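Leucine-rich repeat protein (Bacteroides thetaiotaomicron, PDB 4ECN) is of unknown function but, as an extracellular protein with leucine-rich repeats, probably binds other proteins. Local coordinates at residues S299-N303 / Q314-D318; L371-M375 / Q451-F455. One frame throughout, in Å; residues are numbered along the deposited sequence.

Contact 1: residues S299-N303 / Q314-D318. With NA (sodium ion), chain B.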
ATOM      1  N   SER A 299      12.345 -10.527  -4.082  1.00 45.69           N
ATOM      2  CA  SER A 299      13.266 -10.829  -2.989  1.00 43.95           C
ATOM      3  C   SER A 299      12.517 -10.677  -1.684  1.00 48.50           C
ATOM      4  O   SER A 299      11.688  -9.767  -1.560  1.00 49.15           O
ATOM      5  CB  SER A 299      14.475  -9.914  -3.039  1.00 42.54           C
ATOM      6  OG  SER A 299      15.157 -10.091  -4.263  1.00 48.03           O
ATOM      7  N   LEU A 300      12.745 -11.593  -0.758  1.00 44.14           N
ATOM      8  CA  LEU A 300      12.103 -11.635   0.545  1.00 43.84           C
ATOM      9  C   LEU A 300      12.688 -10.670   1.560  1.00 49.57           C
ATOM     10  O   LEU A 300      12.000 -10.320   2.534  1.00 50.79           O
ATOM     11  CB  LEU A 300      12.265 -13.042   1.139  1.00 44.08           C
ATOM     12  CG  LEU A 300      11.578 -14.195   0.447  1.00 48.30           C
ATOM     13  CD1 LEU A 300      11.938 -15.493   1.133  1.00 48.71           C
ATOM     14  CD2 LEU A 300      10.073 -14.008   0.433  1.00 48.51           C
ATOM     15  N   ASN A 301      13.983 -10.321   1.414  1.00 44.80           N
ATOM     16  CA  ASN A 301      14.657  -9.538   2.449  1.00 44.57           C
ATOM     17  C   ASN A 301      15.877  -8.831   1.922  1.00 49.53           C
ATOM     18  O   ASN A 301      16.291  -9.066   0.781  1.00 49.98           O
ATOM     19  CB  ASN A 301      15.093 -10.539   3.554  1.00 41.57           C
ATOM     20  CG  ASN A 301      15.440 -10.019   4.908  1.00 53.28           C
ATOM     21  OD1 ASN A 301      15.638  -8.829   5.136  1.00 49.82           O
ATOM     22  ND2 ASN A 301      15.536 -10.938   5.843  1.00 46.09           N
ATOM     23  N   TRP A 302      16.463  -7.970   2.771  1.00 45.34           N
ATOM     24  CA  TRP A 302      17.741  -7.328   2.526  1.00 45.21           C
ATOM     25  C   TRP A 302      18.862  -8.344   2.661  1.00 49.28           C
ATOM     26  O   TRP A 302      18.648  -9.435   3.196  1.00 48.57           O
ATOM     27  CB  TRP A 302      17.964  -6.181   3.500  1.00 43.81           C
ATOM     28  CG  TRP A 302      17.195  -4.937   3.207  1.00 44.02           C
ATOM     29  CD1 TRP A 302      16.293  -4.733   2.206  1.00 46.47           C
ATOM     30  CD2 TRP A 302      17.264  -3.714   3.946  1.00 43.66           C
ATOM     31  NE1 TRP A 302      15.784  -3.456   2.283  1.00 45.58           N
ATOM     32  CE2 TRP A 302      16.380  -2.803   3.332  1.00 46.80           C
ATOM     33  CE3 TRP A 302      18.012  -3.289   5.059  1.00 45.45           C
ATOM     34  CZ2 TRP A 302      16.207  -1.500   3.804  1.00 46.09           C
ATOM     35  CZ3 TRP A 302      17.851  -1.990   5.520  1.00 46.91           C
ATOM     36  CH2 TRP A 302      16.940  -1.118   4.909  1.00 47.10           C
ATOM     37  N   ASN A 303      20.057  -7.996   2.185  1.00 45.77           N
ATOM     38  CA  ASN A 303      21.192  -8.902   2.268  1.00 45.51           C
ATOM     39  C   ASN A 303      22.475  -8.132   2.578  1.00 48.87           C
ATOM     40  O   ASN A 303      22.834  -7.212   1.842  1.00 47.33           O
ATOM     41  CB  ASN A 303      21.332  -9.683   0.962  1.00 43.57           C
ATOM     42  CG  ASN A 303      22.480 -10.661   0.906  1.00 53.36           C
ATOM     43  OD1 ASN A 303      22.841 -11.322   1.901  1.00 41.53           O
ATOM     44  ND2 ASN A 303      23.019 -10.820  -0.299  1.00 42.69           N
ATOM     45  N   GLN A 314      19.773  -2.631  -2.041  1.00 45.41           N
ATOM     46  CA  GLN A 314      18.756  -3.348  -1.282  1.00 43.37           C
ATOM     47  C   GLN A 314      17.364  -3.112  -1.845  1.00 47.68           C
ATOM     48  O   GLN A 314      17.067  -1.987  -2.279  1.00 47.23           O
ATOM     49  CB  GLN A 314      18.768  -2.925   0.198  1.00 44.10           C
ATOM     50  CG  GLN A 314      20.067  -3.140   0.963  1.00 44.86           C
ATOM     51  CD  GLN A 314      20.570  -4.557   1.049  1.00 59.50           C
ATOM     52  OE1 GLN A 314      19.856  -5.540   0.832  1.00 60.72           O
ATOM     53  NE2 GLN A 314      21.833  -4.683   1.384  1.00 43.38           N
ATOM     54  N   PRO A 315      16.466  -4.137  -1.797  1.00 44.47           N
ATOM     55  CA  PRO A 315      15.080  -3.909  -2.253  1.00 43.49           C
ATOM     56  C   PRO A 315      14.388  -2.906  -1.321  1.00 46.70           C
ATOM     57  O   PRO A 315      14.379  -3.099  -0.089  1.00 45.28           O
ATOM     58  CB  PRO A 315      14.455  -5.303  -2.208  1.00 44.95           C
ATOM     59  CG  PRO A 315      15.283  -6.079  -1.236  1.00 49.54           C
ATOM     60  CD  PRO A 315      16.662  -5.526  -1.319  1.00 45.77           C
ATOM     61  N   GLY A 316      13.929  -1.795  -1.907  1.00 43.17           N
ATOM     62  CA  GLY A 316      13.307  -0.687  -1.178  1.00 42.67           C
ATOM     63  C   GLY A 316      14.214   0.523  -0.962  1.00 45.92           C
ATOM     64  O   GLY A 316      13.730   1.615  -0.621  1.00 47.37           O
ATOM     65  N   VAL A 317      15.545   0.342  -1.166  1.00 38.82           N
ATOM     66  CA  VAL A 317      16.546   1.398  -0.998  1.00 37.52           C
ATOM     67  C   VAL A 317      16.894   1.954  -2.369  1.00 42.53           C
ATOM     68  O   VAL A 317      17.206   1.201  -3.299  1.00 41.73           O
ATOM     69  CB  VAL A 317      17.826   0.948  -0.229  1.00 40.01           C
ATOM     70  CG1 VAL A 317      18.851   2.068  -0.157  1.00 39.54           C
ATOM     71  CG2 VAL A 317      17.498   0.442   1.167  1.00 39.50           C
ATOM     72  N   ASP A 318      16.848   3.295  -2.460  1.00 40.91           N
ATOM     73  CA  ASP A 318      17.169   4.117  -3.624  1.00 41.74           C
ATOM     74  C   ASP A 318      18.425   4.983  -3.262  1.00 46.73           C
ATOM     75  O   ASP A 318      18.532   5.500  -2.142  1.00 46.22           O
ATOM     76  CB  ASP A 318      15.944   4.960  -4.070  1.00 43.99           C
ATOM     77  CG  ASP A 318      14.667   4.151  -4.311  1.00 63.30           C
ATOM     78  OD1 ASP A 318      14.534   3.563  -5.413  1.00 63.05           O
ATOM     79  OD2 ASP A 318      13.793   4.104  -3.385  1.00 76.40           O
TER
HETATM   80 NA    NA B1001      17.250  -0.977  -4.789  1.00 59.98          NA
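The side-chain amide of Q314 pairs with the backbone of N303 much as a peptide group would. Its OE1 accepts from the main-chain N of N303 at 2.8 Å, and its NE2 donates to the main-chain O of N303, also at 2.8 Å. A glutamine carries an acceptor and a donor side by side, so it can satisfy both polar groups of one extended residue; here NE2 also reaches W311 O. The W302 indole lies against this side chain: CB of Q314 sits over its five-membered ring, 3.7 Å from the centroid, in a CH-pi contact. At the ring edge, W302 NE1 donates a hydrogen bond to P315 O at 2.8 Å, so the indole nitrogen is satisfied within the buried interior. Apolar contacts continue from W302 CD1 to P315 CD (3.6 Å) and from W302 CZ2 to V317 CG2 (3.5 Å). N301 points away from 314-318; its OD1 accepts from W302 N at 2.6 Å and from W278 NE1, while its ND2 donates to G283 O.

Residues 314-317 form a type II turn, closed by V317 N to Q314 O at 3.0 Å. G316, with its positive phi, suits the third position. The sodium ion is bound by Q314 O at 2.7 Å and V317 O at 2.6 Å, carbonyls at the two ends of the turn.

W302 packs among W278 of helix 266-280, W286, F333 and L328. Both segments lie within the leucine-rich repeat region, and the turn leads into strand 317-319, the first and outermost of its mixed sheet, which pairs antiparallel with strand 325-329.

Contact 2: residues L371-M375 / Q451-F455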
ATOM      1  N   LEU A 371       7.300   5.010  -4.979  1.00 55.06           N
ATOM      2  CA  LEU A 371       7.567   6.300  -4.379  1.00 55.09           C
ATOM      3  C   LEU A 371       9.052   6.563  -4.559  1.00 59.45           C
ATOM      4  O   LEU A 371       9.874   5.747  -4.122  1.00 60.32           O
ATOM      5  CB  LEU A 371       7.132   6.240  -2.914  1.00 55.05           C
ATOM      6  CG  LEU A 371       6.806   7.544  -2.268  1.00 60.14           C
ATOM      7  CD1 LEU A 371       5.336   7.814  -2.363  1.00 59.59           C
ATOM      8  CD2 LEU A 371       7.152   7.481  -0.815  1.00 64.13           C
ATOM      9  N   THR A 372       9.410   7.600  -5.319  1.00 55.46           N
ATOM     10  CA  THR A 372      10.826   7.839  -5.618  1.00 55.68           C
ATOM     11  C   THR A 372      11.263   9.264  -5.307  1.00 58.94           C
ATOM     12  O   THR A 372      10.437  10.176  -5.311  1.00 57.51           O
ATOM     13  CB  THR A 372      11.141   7.551  -7.106  1.00 66.58           C
ATOM     14  OG1 THR A 372      10.298   8.349  -7.944  1.00 68.84           O
ATOM     15  CG2 THR A 372      11.066   6.071  -7.463  1.00 63.60           C
ATOM     16  N   PRO A 373      12.579   9.493  -5.095  1.00 56.30           N
ATOM     17  CA  PRO A 373      13.028  10.855  -4.827  1.00 56.62           C
ATOM     18  C   PRO A 373      12.877  11.748  -6.055  1.00 61.05           C
ATOM     19  O   PRO A 373      13.026  11.292  -7.200  1.00 60.69           O
ATOM     20  CB  PRO A 373      14.500  10.675  -4.441  1.00 58.71           C
ATOM     21  CG  PRO A 373      14.668   9.213  -4.151  1.00 62.40           C
ATOM     22  CD  PRO A 373      13.714   8.544  -5.050  1.00 57.67           C
ATOM     23  N   ASP A 374      12.567  13.039  -5.786  1.00 57.59           N
ATOM     24  CA  ASP A 374      12.421  14.142  -6.739  1.00 56.68           C
ATOM     25  C   ASP A 374      11.488  13.748  -7.883  1.00 57.81           C
ATOM     26  O   ASP A 374      11.938  13.490  -9.002  1.00 56.84           O
ATOM     27  CB  ASP A 374      13.792  14.582  -7.273  1.00 58.69           C
ATOM     28  CG  ASP A 374      14.751  15.038  -6.199  1.00 71.12           C
ATOM     29  OD1 ASP A 374      14.500  16.110  -5.592  1.00 72.28           O
ATOM     30  OD2 ASP A 374      15.780  14.355  -6.000  1.00 78.66           O
HETATM   31  N   MSE A 375      10.195  13.645  -7.565  1.00 52.32           N
HETATM   32  CA  MSE A 375       9.163  13.324  -8.542  1.00 50.71           C
HETATM   33  C   MSE A 375       8.647  14.594  -9.193  1.00 57.03           C
HETATM   34  O   MSE A 375       8.724  15.660  -8.575  1.00 58.18           O
HETATM   35  CB  MSE A 375       7.996  12.565  -7.882  1.00 51.11           C
HETATM   36  CG  MSE A 375       8.338  11.155  -7.429  1.00 55.61           C
HETATM   37 SE   MSE A 375       6.817  10.173  -6.665  0.75 59.73          SE
HETATM   38  CE  MSE A 375       6.254  11.378  -5.376  1.00 56.76           C
ATOM     39  N   GLN A 451      11.043  14.793   1.645  1.00 49.05           N
ATOM     40  CA  GLN A 451       9.898  15.295   0.874  1.00 48.44           C
ATOM     41  C   GLN A 451       8.597  14.582   1.228  1.00 52.28           C
ATOM     42  O   GLN A 451       7.535  15.218   1.266  1.00 52.37           O
ATOM     43  CB  GLN A 451      10.157  15.116  -0.630  1.00 48.94           C
ATOM     44  CG  GLN A 451      11.396  15.817  -1.146  1.00 59.79           C
ATOM     45  CD  GLN A 451      11.776  15.411  -2.540  1.00 69.41           C
ATOM     46  OE1 GLN A 451      11.672  14.239  -2.937  1.00 59.42           O
ATOM     47  NE2 GLN A 451      12.300  16.370  -3.290  1.00 64.50           N
ATOM     48  N   ILE A 452       8.672  13.250   1.418  1.00 47.71           N
ATOM     49  CA  ILE A 452       7.514  12.405   1.707  1.00 47.04           C
ATOM     50  C   ILE A 452       7.856  11.397   2.819  1.00 52.74           C
ATOM     51  O   ILE A 452       8.893  10.740   2.733  1.00 54.09           O
ATOM     52  CB  ILE A 452       7.077  11.676   0.396  1.00 48.91           C
ATOM     53  CG1 ILE A 452       6.729  12.658  -0.737  1.00 48.96           C
ATOM     54  CG2 ILE A 452       5.918  10.743   0.643  1.00 47.68           C
ATOM     55  CD1 ILE A 452       6.773  12.039  -2.060  1.00 54.85           C
ATOM     56  N   ILE A 453       6.983  11.279   3.851  1.00 48.48           N
ATOM     57  CA  ILE A 453       7.133  10.327   4.962  1.00 46.66           C
ATOM     58  C   ILE A 453       5.782   9.572   5.117  1.00 48.85           C
ATOM     59  O   ILE A 453       4.726  10.196   5.202  1.00 47.57           O
ATOM     60  CB  ILE A 453       7.650  10.956   6.294  1.00 49.22           C
ATOM     61  CG1 ILE A 453       8.103   9.876   7.283  1.00 48.87           C
ATOM     62  CG2 ILE A 453       6.686  11.951   6.936  1.00 49.71           C
ATOM     63  CD1 ILE A 453       9.096  10.350   8.307  1.00 56.75           C
ATOM     64  N   TYR A 454       5.837   8.228   5.077  1.00 45.22           N
ATOM     65  CA  TYR A 454       4.672   7.356   5.192  1.00 45.31           C
ATOM     66  C   TYR A 454       4.816   6.394   6.373  1.00 48.86           C
ATOM     67  O   TYR A 454       5.818   5.684   6.502  1.00 47.46           O
ATOM     68  CB  TYR A 454       4.452   6.548   3.890  1.00 47.03           C
ATOM     69  CG  TYR A 454       3.593   7.181   2.806  1.00 50.65           C
ATOM     70  CD1 TYR A 454       3.923   8.412   2.255  1.00 53.34           C
ATOM     71  CD2 TYR A 454       2.560   6.468   2.206  1.00 51.57           C
ATOM     72  CE1 TYR A 454       3.169   8.973   1.223  1.00 53.63           C
ATOM     73  CE2 TYR A 454       1.801   7.019   1.170  1.00 52.40           C
ATOM     74  CZ  TYR A 454       2.126   8.263   0.664  1.00 58.32           C
ATOM     75  OH  TYR A 454       1.371   8.827  -0.342  1.00 58.35           O
ATOM     76  N   PHE A 455       3.813   6.433   7.266  1.00 45.18           N
ATOM     77  CA  PHE A 455       3.599   5.557   8.419  1.00 43.38           C
ATOM     78  C   PHE A 455       2.273   4.931   8.280  1.00 48.52           C
ATOM     79  O   PHE A 455       1.300   5.655   8.063  1.00 48.88           O
ATOM     80  CB  PHE A 455       3.659   6.306   9.744  1.00 44.91           C
ATOM     81  CG  PHE A 455       4.843   7.181  10.023  1.00 46.22           C
ATOM     82  CD1 PHE A 455       5.965   6.670  10.664  1.00 49.42           C
ATOM     83  CD2 PHE A 455       4.790   8.544   9.768  1.00 47.51           C
ATOM     84  CE1 PHE A 455       7.041   7.495  10.980  1.00 50.96           C
ATOM     85  CE2 PHE A 455       5.857   9.370  10.092  1.00 51.28           C
ATOM     86  CZ  PHE A 455       6.982   8.838  10.687  1.00 50.17           C
TER
HETATM   87  O   HOH W   1       9.801  12.741  -4.357  1.00 50.66           O
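Residues 371-375 form an irregular loop beside the start of strand 452-456, and the backbones stay well apart: CA of P373 is 7.9 Å from CA of Q451, and CA of L371 is 8.6 Å from CA of I452. Side chains bridge that gap. Q451 spans it with its amide, OE1 accepting from D374 N and NE2 donating to D374 OD1, both at 3.2 Å; a water donates to Q451 OE1 and T372 O, each at 2.8 Å. Strand alternation directs I452 and Y454 toward the loop and I453 away. Branched I452 fills the space, its CG2 3.8 Å from L371 CD2 and its CD1 3.4 Å from CE of selenomethionine M375, while L371 CD1 lies 4.3 Å from Y454 CE1. I383 of helix 377-384 also touches L371, M375 and Y454. The chain makes a long excursion between adjacent parallel strands 351-353 and 452-456, consistent with an insertion between leucine-rich repeats that packs on the side of the sheet where I452 and Y454 point, probably its concave face.

Overall arrangement
Both contacts reach the same mixed sheet, with centres about 17 Å apart. Contact 1 lies at its margin, where strand 317-319 is outermost and runs antiparallel to its neighbour; contact 2 involves 452-456, an interior strand with parallel partners on both sides. Each is partly buried, and in each a glutamine amide pairs with a loop backbone, but Q314 meets both main-chain groups of one residue whereas Q451 meets one main-chain and one carboxylate group. Contact 1 adds an aromatic centre and a sodium ion held by carbonyls. Contact 2 instead grades from an exposed polar end, where D374 meets Q451 and a water joins Q451 to T372, to apolar packing around buried I452.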